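Titin (Homo sapiens, PDB 3LCY) spans half-sarcomeres of muscle as a giant elastic scaffold, represented here by the tandem immunoglobulin domains A164-A165 of its A-band region. Local coordinates at residues Pro101-Gly106 with Tyr175-Ser180; His124-Gly129 with Glu156-Leu161; Gly129-Ala134 with Ser180-Thr185. One frame throughout, in Å; residues are numbered along the deposited sequence.

Interaction 1. Residues Pro101-Gly106 with Tyr175-Ser180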
loop_
_atom_site.group_PDB
_atom_site.type_symbol
_atom_site.label_atom_id
_atom_site.label_comp_id
_atom_site.label_asym_id
_atom_site.label_seq_id
_atom_site.Cartn_x
_atom_site.Cartn_y
_atom_site.Cartn_z
ATOM N N PRO A 101 1.797 5.265 -11.270
ATOM C CA PRO A 101 2.549 6.127 -10.357
ATOM C C PRO A 101 2.005 7.551 -10.363
ATOM O O PRO A 101 1.764 8.121 -11.428
ATOM C CB PRO A 101 3.963 6.086 -10.933
ATOM C CG PRO A 101 4.048 4.747 -11.584
ATOM C CD PRO A 101 2.683 4.485 -12.151
ATOM N N GLN A 102 1.811 8.109 -9.174
ATOM C CA GLN A 102 1.209 9.426 -9.022
ATOM C C GLN A 102 1.635 10.040 -7.697
ATOM O O GLN A 102 1.525 9.406 -6.650
ATOM C CB GLN A 102 -0.315 9.310 -9.058
ATOM C CG GLN A 102 -1.048 10.543 -8.557
ATOM C CD GLN A 102 -2.505 10.264 -8.231
ATOM O OE1 GLN A 102 -2.926 9.108 -8.152
ATOM N NE2 GLN A 102 -3.281 11.323 -8.034
ATOM N N PHE A 103 2.123 11.275 -7.741
ATOM C CA PHE A 103 2.483 11.967 -6.513
ATOM C C PHE A 103 1.236 12.236 -5.680
ATOM O O PHE A 103 0.204 12.656 -6.201
ATOM C CB PHE A 103 3.258 13.252 -6.804
ATOM C CG PHE A 103 4.627 13.010 -7.373
ATOM C CD1 PHE A 103 5.625 12.448 -6.592
ATOM C CD2 PHE A 103 4.917 13.344 -8.687
ATOM C CE1 PHE A 103 6.885 12.220 -7.110
ATOM C CE2 PHE A 103 6.177 13.121 -9.209
ATOM C CZ PHE A 103 7.162 12.559 -8.420
ATOM N N HIS A 104 1.347 11.979 -4.382
ATOM C CA HIS A 104 0.192 11.978 -3.495
ATOM C C HIS A 104 -0.498 13.335 -3.385
ATOM O O HIS A 104 0.086 14.296 -2.883
ATOM C CB HIS A 104 0.598 11.490 -2.099
ATOM C CG HIS A 104 -0.533 10.897 -1.315
ATOM N ND1 HIS A 104 -1.674 11.603 -1.001
ATOM C CD2 HIS A 104 -0.695 9.664 -0.778
ATOM C CE1 HIS A 104 -2.492 10.831 -0.310
ATOM N NE2 HIS A 104 -1.922 9.650 -0.159
ATOM N N PRO A 105 -1.755 13.410 -3.854
ATOM C CA PRO A 105 -2.601 14.572 -3.566
ATOM C C PRO A 105 -3.064 14.505 -2.115
ATOM O O PRO A 105 -3.603 13.483 -1.686
ATOM C CB PRO A 105 -3.787 14.386 -4.514
ATOM C CG PRO A 105 -3.865 12.915 -4.732
ATOM C CD PRO A 105 -2.449 12.404 -4.677
ATOM N N GLY A 106 -2.844 15.580 -1.368
ATOM C CA GLY A 106 -3.067 15.565 0.066
ATOM C C GLY A 106 -1.762 15.887 0.763
ATOM O O GLY A 106 -1.729 16.235 1.944
ATOM N N TYR A 175 16.306 19.280 -8.317
ATOM C CA TYR A 175 16.279 17.846 -8.060
ATOM C C TYR A 175 15.073 17.224 -8.747
ATOM O O TYR A 175 14.002 17.828 -8.795
ATOM C CB TYR A 175 16.201 17.569 -6.558
ATOM C CG TYR A 175 17.489 17.803 -5.806
ATOM C CD1 TYR A 175 17.946 19.088 -5.553
ATOM C CD2 TYR A 175 18.242 16.735 -5.332
ATOM C CE1 TYR A 175 19.121 19.306 -4.858
ATOM C CE2 TYR A 175 19.418 16.942 -4.637
ATOM C CZ TYR A 175 19.852 18.230 -4.401
ATOM O OH TYR A 175 21.022 18.441 -3.710
ATOM N N LYS A 176 15.241 16.019 -9.282
ATOM C CA LYS A 176 14.119 15.302 -9.876
ATOM C C LYS A 176 13.865 13.976 -9.171
ATOM O O LYS A 176 14.766 13.145 -9.049
ATOM C CB LYS A 176 14.337 15.047 -11.371
ATOM C CG LYS A 176 13.168 14.309 -12.022
ATOM C CD LYS A 176 13.588 13.505 -13.244
ATOM C CE LYS A 176 13.905 14.398 -14.429
ATOM N NZ LYS A 176 14.215 13.595 -15.648
ATOM N N VAL A 177 12.636 13.786 -8.707
ATOM C CA VAL A 177 12.221 12.505 -8.156
ATOM C C VAL A 177 11.355 11.782 -9.181
ATOM O O VAL A 177 10.372 12.335 -9.679
ATOM C CB VAL A 177 11.452 12.674 -6.835
ATOM C CG1 VAL A 177 10.326 13.682 -6.999
ATOM C CG2 VAL A 177 10.919 11.331 -6.363
ATOM N N GLN A 178 11.732 10.556 -9.512
ATOM C CA GLN A 178 11.012 9.779 -10.504
ATOM C C GLN A 178 10.419 8.484 -9.978
ATOM O O GLN A 178 11.080 7.727 -9.286
ATOM C CB GLN A 178 11.949 9.476 -11.666
ATOM C CG GLN A 178 11.258 9.193 -12.971
ATOM C CD GLN A 178 12.200 9.295 -14.136
ATOM O OE1 GLN A 178 13.188 8.576 -14.212
ATOM N NE2 GLN A 178 11.904 10.198 -15.054
ATOM N N LEU A 179 9.165 8.241 -10.327
ATOM C CA LEU A 179 8.467 7.039 -9.918
ATOM C C LEU A 179 8.002 6.285 -11.152
ATOM O O LEU A 179 7.378 6.860 -12.026
ATOM C CB LEU A 179 7.266 7.396 -9.048
ATOM C CG LEU A 179 7.536 7.824 -7.607
ATOM C CD1 LEU A 179 8.759 8.689 -7.531
ATOM C CD2 LEU A 179 6.348 8.567 -7.053
ATOM N N SER A 180 8.300 4.997 -11.229
ATOM C CA SER A 180 7.861 4.228 -12.385
ATOM C C SER A 180 7.478 2.774 -12.152
ATOM O O SER A 180 8.128 2.065 -11.403
ATOM C CB SER A 180 8.961 4.220 -13.458
ATOM O OG SER A 180 9.351 5.517 -13.843
#
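Phe103 meets Val177 and Leu179 across the interior of an I-set immunoglobulin domain, where the A strand of the second domain, the end of strand 88-103, faces strand F (173-180) of the other sheet. The segments of the two strands run roughly antiparallel, with their axes 6.8 Å apart at the closest point. They are joined by side chains rather than by backbone ladders, as expected of strands belonging to opposite layers of a sandwich. Phe103 shows how a single ring can bridge two layers. Its CB does not touch the facing strand, but CG is anti to the carbonyl carbon (chi1 -68°), and the ring extends from there. CD1 lies 4.0 Å from Leu179 CD2. One atom further, CE1 approaches that same methyl, Leu179 CD2, to 3.7 Å and also touches Leu179 CD1 and Val177 CG1. CZ, at the tip, is 3.6 Å from Val177 CG1, the two side chains meeting tip to tip, and Val177 O lies in the ring plane at its edge, 3.5 Å from CZ. Toward the start of segment 101-106, Pro101 CB rests 4.0 Å from Leu179 CB, while Pro101 CG reaches Ser180 CA at 3.9 Å. Ser180 turns from this core, its OG hydrogen-bonded to Thr185 OG1. Val177 holds the cysteine position of the F-strand Tyr-x-Cys pattern, and Tyr175, whose OH bonds to His171 O, forms the tyrosine corner of the fold. Phe103 also touches Val125 of strand 121-130 and Val186 and Ala188 of strand 185-195, Gln102 and His104 make backbone hydrogen bonds with Ile128 and Met126, and Val177 pairs through its backbone with Ala188.

Interaction 2. Residues His124-Gly129 with Glu156-Leu161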
loop_
_atom_site.group_PDB
_atom_site.type_symbol
_atom_site.label_atom_id
_atom_site.label_comp_id
_atom_site.label_asym_id
_atom_site.label_seq_id
_atom_site.Cartn_x
_atom_site.Cartn_y
_atom_site.Cartn_z
ATOM N N HIS A 124 10.746 14.438 1.916
ATOM C CA HIS A 124 9.839 13.327 2.182
ATOM C C HIS A 124 8.648 13.346 1.227
ATOM O O HIS A 124 7.662 14.040 1.466
ATOM C CB HIS A 124 9.362 13.395 3.634
ATOM C CG HIS A 124 8.538 12.222 4.059
ATOM N ND1 HIS A 124 9.087 11.013 4.417
ATOM C CD2 HIS A 124 7.194 12.078 4.194
ATOM C CE1 HIS A 124 8.126 10.172 4.753
ATOM N NE2 HIS A 124 6.967 10.798 4.624
ATOM N N VAL A 125 8.747 12.578 0.145
ATOM C CA VAL A 125 7.731 12.592 -0.905
ATOM C C VAL A 125 6.746 11.428 -0.806
ATOM O O VAL A 125 7.122 10.268 -0.973
ATOM C CB VAL A 125 8.372 12.578 -2.309
ATOM C CG1 VAL A 125 7.299 12.652 -3.384
ATOM C CG2 VAL A 125 9.354 13.725 -2.458
ATOM N N MET A 126 5.483 11.747 -0.564
ATOM C CA MET A 126 4.426 10.751 -0.540
ATOM C C MET A 126 3.937 10.486 -1.966
ATOM O O MET A 126 3.795 11.387 -2.770
ATOM C CB MET A 126 3.280 11.195 0.356
ATOM C CG MET A 126 3.659 11.445 1.793
ATOM S SD MET A 126 4.038 9.984 2.756
ATOM C CE MET A 126 2.445 9.234 2.944
ATOM N N TYR A 127 3.690 9.234 -2.285
ATOM C CA TYR A 127 3.249 8.886 -3.617
ATOM C C TYR A 127 2.204 7.795 -3.624
ATOM O O TYR A 127 2.027 7.077 -2.661
ATOM C CB TYR A 127 4.428 8.418 -4.458
ATOM C CG TYR A 127 4.865 7.028 -4.124
ATOM C CD1 TYR A 127 4.308 5.940 -4.754
ATOM C CD2 TYR A 127 5.817 6.798 -3.156
ATOM C CE1 TYR A 127 4.686 4.684 -4.436
ATOM C CE2 TYR A 127 6.203 5.535 -2.845
ATOM C CZ TYR A 127 5.634 4.489 -3.489
ATOM O OH TYR A 127 6.012 3.227 -3.199
ATOM N N ILE A 128 1.505 7.694 -4.738
ATOM C CA ILE A 128 0.565 6.623 -4.925
ATOM C C ILE A 128 1.028 5.838 -6.141
ATOM O O ILE A 128 1.169 6.382 -7.208
ATOM C CB ILE A 128 -0.862 7.141 -5.148
ATOM C CG1 ILE A 128 -1.443 7.666 -3.847
ATOM C CG2 ILE A 128 -1.740 6.054 -5.673
ATOM C CD1 ILE A 128 -2.758 8.328 -4.004
ATOM N N GLY A 129 1.268 4.553 -5.971
ATOM C CA GLY A 129 1.613 3.699 -7.076
ATOM C C GLY A 129 1.637 2.224 -6.772
ATOM O O GLY A 129 2.344 1.809 -5.935
ATOM N N GLU A 156 6.782 1.634 0.405
ATOM C CA GLU A 156 5.562 1.486 -0.379
ATOM C C GLU A 156 4.602 2.652 -0.146
ATOM O O GLU A 156 3.465 2.635 -0.615
ATOM C CB GLU A 156 4.871 0.155 -0.068
ATOM C CG GLU A 156 4.088 0.130 1.237
ATOM C CD GLU A 156 4.965 -0.097 2.455
ATOM O OE1 GLU A 156 6.206 -0.096 2.315
ATOM O OE2 GLU A 156 4.407 -0.280 3.557
ATOM N N HIS A 157 5.068 3.669 0.569
ATOM C CA HIS A 157 4.243 4.840 0.842
ATOM C C HIS A 157 4.954 6.148 0.510
ATOM O O HIS A 157 4.312 7.183 0.339
ATOM C CB HIS A 157 3.778 4.850 2.301
ATOM C CG HIS A 157 2.748 3.823 2.614
ATOM N ND1 HIS A 157 1.563 3.700 1.907
ATOM C CD2 HIS A 157 2.690 2.859 3.574
ATOM C CE1 HIS A 157 0.844 2.721 2.401
ATOM N NE2 HIS A 157 1.512 2.190 3.423
ATOM N N TYR A 158 6.280 6.106 0.418
ATOM C CA TYR A 158 7.045 7.321 0.156
ATOM C C TYR A 158 8.469 7.038 -0.306
ATOM O O TYR A 158 8.970 5.922 -0.178
ATOM C CB TYR A 158 7.088 8.202 1.411
ATOM C CG TYR A 158 7.708 7.515 2.609
ATOM C CD1 TYR A 158 6.917 7.035 3.644
ATOM C CD2 TYR A 158 9.083 7.335 2.696
ATOM C CE1 TYR A 158 7.477 6.402 4.735
ATOM C CE2 TYR A 158 9.653 6.702 3.784
ATOM C CZ TYR A 158 8.844 6.236 4.801
ATOM O OH TYR A 158 9.396 5.602 5.889
ATOM N N THR A 159 9.113 8.068 -0.845
ATOM C CA THR A 159 10.540 8.029 -1.117
ATOM C C THR A 159 11.213 9.148 -0.326
ATOM O O THR A 159 10.874 10.323 -0.478
ATOM C CB THR A 159 10.838 8.167 -2.619
ATOM O OG1 THR A 159 12.250 8.309 -2.817
ATOM C CG2 THR A 159 10.119 9.373 -3.200
ATOM N N HIS A 160 12.153 8.773 0.535
ATOM C CA HIS A 160 12.730 9.713 1.489
ATOM C C HIS A 160 14.211 9.962 1.228
ATOM O O HIS A 160 15.035 9.062 1.377
ATOM C CB HIS A 160 12.526 9.200 2.917
ATOM C CG HIS A 160 12.883 10.194 3.977
ATOM N ND1 HIS A 160 11.965 11.047 4.538
ATOM C CD2 HIS A 160 14.072 10.471 4.577
ATOM C CE1 HIS A 160 12.562 11.809 5.442
ATOM N NE2 HIS A 160 13.839 11.476 5.479
ATOM N N LEU A 161 14.541 11.191 0.841
ATOM C CA LEU A 161 15.927 11.573 0.594
ATOM C C LEU A 161 16.466 12.437 1.728
ATOM O O LEU A 161 15.914 13.494 2.031
ATOM C CB LEU A 161 16.053 12.327 -0.732
ATOM C CG LEU A 161 17.413 12.971 -1.022
ATOM C CD1 LEU A 161 18.492 11.910 -1.166
ATOM C CD2 LEU A 161 17.352 13.839 -2.268
HETATM O O HOH W 1 1.530 7.782 0.211
#
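The B-E pairing of the immunoglobulin sandwich brings Val125 opposite Thr159 as a hydrogen-bonded antiparallel pair. Thr159 N donates to Val125 O at 3.0 Å, and Val125 N returns a bond of 3.2 Å to Thr159 O. Beyond Tyr158 the ladder slackens, and Tyr127 N has only a weak 3.4 Å bond to His157 O. A water donating to both Tyr127 O and His157 O bridges the strands there.

The two faces of this sheet differ sharply. Toward the core, Val125 CB packs 3.8 Å from Thr159 CG2, and Thr159 OG1 is held by Asn154 OD1 and Trp137 NE1. Val125 occupies the B-strand cysteine position of the immunoglobulin fold and Trp137 the C-strand tryptophan, so the pair lies against the landmark core of the domain. On the opposite face His124, Tyr158 and His160 form an aromatic cluster. The CG of His124 is anti to its backbone N (chi1 -174°), and its ring carries CE1 over the centre of the Tyr158 ring, 3.4 Å from CG of that tyrosine, with the planes inclined at 44°. His124 ND1 and His160 ND1 share a hydrogen bond of 2.9 Å, rim to rim. Either could be the donor; the bond needs a proton on one ND1 and a lone pair on the other. Next along, Met126 SD touches Tyr158 CB and lies 5.3 Å from the centroid of the Tyr158 ring, an oblique Met-aromatic contact.

Tyr127 leans across the end of the pairing. Its CE2 comes within 3.3 Å of Tyr158 N, and its OH passes Glu156 CA before bonding to Thr155 O. The side chain also reaches Leu179 of strand 173-180, on the far layer of the sandwich.

Interaction 3. Residues Gly129-Ala134 with Ser180-Thr185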
loop_
_atom_site.group_PDB
_atom_site.type_symbol
_atom_site.label_atom_id
_atom_site.label_comp_id
_atom_site.label_asym_id
_atom_site.label_seq_id
_atom_site.Cartn_x
_atom_site.Cartn_y
_atom_site.Cartn_z
ATOM N N GLY A 129 1.268 4.553 -5.971
ATOM C CA GLY A 129 1.613 3.699 -7.076
ATOM C C GLY A 129 1.637 2.224 -6.772
ATOM O O GLY A 129 2.344 1.809 -5.935
ATOM N N ARG A 130 0.856 1.422 -7.480
ATOM C CA ARG A 130 0.873 -0.022 -7.260
ATOM C C ARG A 130 1.001 -0.724 -8.604
ATOM O O ARG A 130 0.289 -0.384 -9.529
ATOM C CB ARG A 130 -0.370 -0.489 -6.506
ATOM C CG ARG A 130 -0.351 -0.154 -5.030
ATOM C CD ARG A 130 0.956 -0.565 -4.376
ATOM N NE ARG A 130 0.934 -0.364 -2.931
ATOM C CZ ARG A 130 1.594 0.591 -2.292
ATOM N NH1 ARG A 130 2.344 1.442 -2.963
ATOM N NH2 ARG A 130 1.502 0.689 -0.978
ATOM N N PRO A 131 1.905 -1.685 -8.744
ATOM C CA PRO A 131 2.811 -2.170 -7.701
ATOM C C PRO A 131 3.861 -1.135 -7.349
ATOM O O PRO A 131 4.049 -0.187 -8.099
ATOM C CB PRO A 131 3.487 -3.363 -8.371
ATOM C CG PRO A 131 3.367 -3.094 -9.817
ATOM C CD PRO A 131 2.034 -2.469 -9.978
ATOM N N VAL A 132 4.542 -1.307 -6.226
ATOM C CA VAL A 132 5.525 -0.323 -5.829
ATOM C C VAL A 132 6.462 -0.081 -6.996
ATOM O O VAL A 132 7.029 -0.995 -7.578
ATOM C CB VAL A 132 6.309 -0.825 -4.614
ATOM C CG1 VAL A 132 7.311 0.202 -4.152
ATOM C CG2 VAL A 132 5.356 -1.179 -3.508
ATOM N N PRO A 133 6.598 1.195 -7.320
ATOM C CA PRO A 133 7.413 1.676 -8.433
ATOM C C PRO A 133 8.892 1.839 -8.179
ATOM O O PRO A 133 9.323 1.988 -7.047
ATOM C CB PRO A 133 6.819 3.052 -8.696
ATOM C CG PRO A 133 6.391 3.512 -7.367
ATOM C CD PRO A 133 5.961 2.303 -6.593
ATOM N N ALA A 134 9.666 1.820 -9.254
ATOM C CA ALA A 134 11.086 2.018 -9.134
ATOM C C ALA A 134 11.157 3.500 -8.817
ATOM O O ALA A 134 10.540 4.312 -9.491
ATOM C CB ALA A 134 11.765 1.717 -10.433
ATOM N N SER A 180 8.300 4.997 -11.229
ATOM C CA SER A 180 7.861 4.228 -12.385
ATOM C C SER A 180 7.478 2.774 -12.152
ATOM O O SER A 180 8.128 2.065 -11.403
ATOM C CB SER A 180 8.961 4.220 -13.458
ATOM O OG SER A 180 9.351 5.517 -13.843
ATOM N N ASN A 181 6.446 2.330 -12.854
ATOM C CA ASN A 181 5.958 0.960 -12.783
ATOM C C ASN A 181 5.453 0.510 -14.156
ATOM O O ASN A 181 5.570 1.245 -15.125
ATOM C CB ASN A 181 4.937 0.750 -11.660
ATOM C CG ASN A 181 3.597 1.359 -11.956
ATOM O OD1 ASN A 181 3.272 1.661 -13.091
ATOM N ND2 ASN A 181 2.799 1.529 -10.924
ATOM N N VAL A 182 4.910 -0.694 -14.248
ATOM C CA VAL A 182 4.428 -1.201 -15.526
ATOM C C VAL A 182 3.361 -0.291 -16.118
ATOM O O VAL A 182 3.307 -0.095 -17.321
ATOM C CB VAL A 182 3.862 -2.622 -15.392
ATOM C CG1 VAL A 182 4.979 -3.615 -15.220
ATOM C CG2 VAL A 182 2.912 -2.700 -14.230
ATOM N N PHE A 183 2.504 0.245 -15.266
ATOM C CA PHE A 183 1.439 1.152 -15.680
ATOM C C PHE A 183 1.889 2.508 -16.246
ATOM O O PHE A 183 1.261 3.038 -17.151
ATOM C CB PHE A 183 0.401 1.275 -14.577
ATOM C CG PHE A 183 -0.143 -0.045 -14.154
ATOM C CD1 PHE A 183 -0.759 -0.868 -15.075
ATOM C CD2 PHE A 183 -0.008 -0.487 -12.857
ATOM C CE1 PHE A 183 -1.250 -2.091 -14.705
ATOM C CE2 PHE A 183 -0.497 -1.714 -12.485
ATOM C CZ PHE A 183 -1.117 -2.517 -13.410
ATOM N N GLY A 184 2.956 3.077 -15.700
ATOM C CA GLY A 184 3.451 4.353 -16.182
ATOM C C GLY A 184 4.553 4.981 -15.354
ATOM O O GLY A 184 5.065 4.372 -14.427
ATOM N N THR A 185 4.920 6.213 -15.695
ATOM C CA THR A 185 5.943 6.938 -14.957
ATOM C C THR A 185 5.481 8.357 -14.652
ATOM O O THR A 185 4.590 8.886 -15.317
ATOM C CB THR A 185 7.262 7.008 -15.748
ATOM O OG1 THR A 185 8.248 7.713 -14.984
ATOM C CG2 THR A 185 7.051 7.725 -17.070
#
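Ala134 and Ser180 pair where strands C and F of the immunoglobulin domain come together, just beyond the B-C loop and just before the F-G hairpin. They satisfy each other twice: Ala134 N donates to Ser180 O at 2.7 Å, Ser180 N to Ala134 O at 2.9 Å. Ser180 OG shares a hydrogen bond with Thr185 OG1, which also reaches Leu179 O.

In the turn that follows, Asn181 and Gly184 bond to each other. Asn181 N donates to Gly184 O, and Gly184 N bonds to Asn181 OD1 at 3.0 Å, almost in line with the side-chain carbonyl (C=O...N angle 164°), in an Asx motif; a weak bond of Gly184 N to Asn181 O supplements it. Chi1 of Asn181 (73°) sets CG between the backbone N and the carbonyl carbon; the other amide atom, ND2, donates to Ala99 O.

On segment 129-134, Arg130 uses all its guanidinium nitrogens: NH1 donates to Gly129 O at 3.0 Å, from above that carbonyl plane, NH2 to Glu156 O, and NE to Glu75 of the preceding domain in a salt bridge. A cis peptide bond precedes Pro131, whose CD touches Phe183 CE2 at 3.6 Å. Val182 CG2 covers one face of the Phe183 ring, and Arg130 O lies in plane at the ring's edge, 3.3 Å from CE2.

In the fold
The three contacts lie in the second immunoglobulin domain, close to the junction with the first; no ligand site is involved. Interactions 1 and 2 have centres about 7 Å apart. Strands 88-103 and 121-130 join them: Gln102 O accepts from Ile128 N, and Phe103 CD1 packs on Val125 CG1. Interaction 3 lies about 10 Å from interaction 1, centre to centre, and shares Ser180 with it; Pro101 CD packs against Asn181 OD1. About 12 Å separates the centres of interactions 2 and 3, which share Gly129 and meet through Glu156 CB on Val132 CG2 and Tyr127 against Pro133. Interaction 1 joins strand 88-103 to the opposite sheet, while interaction 2 pairs its neighbour 121-130 with 158-163.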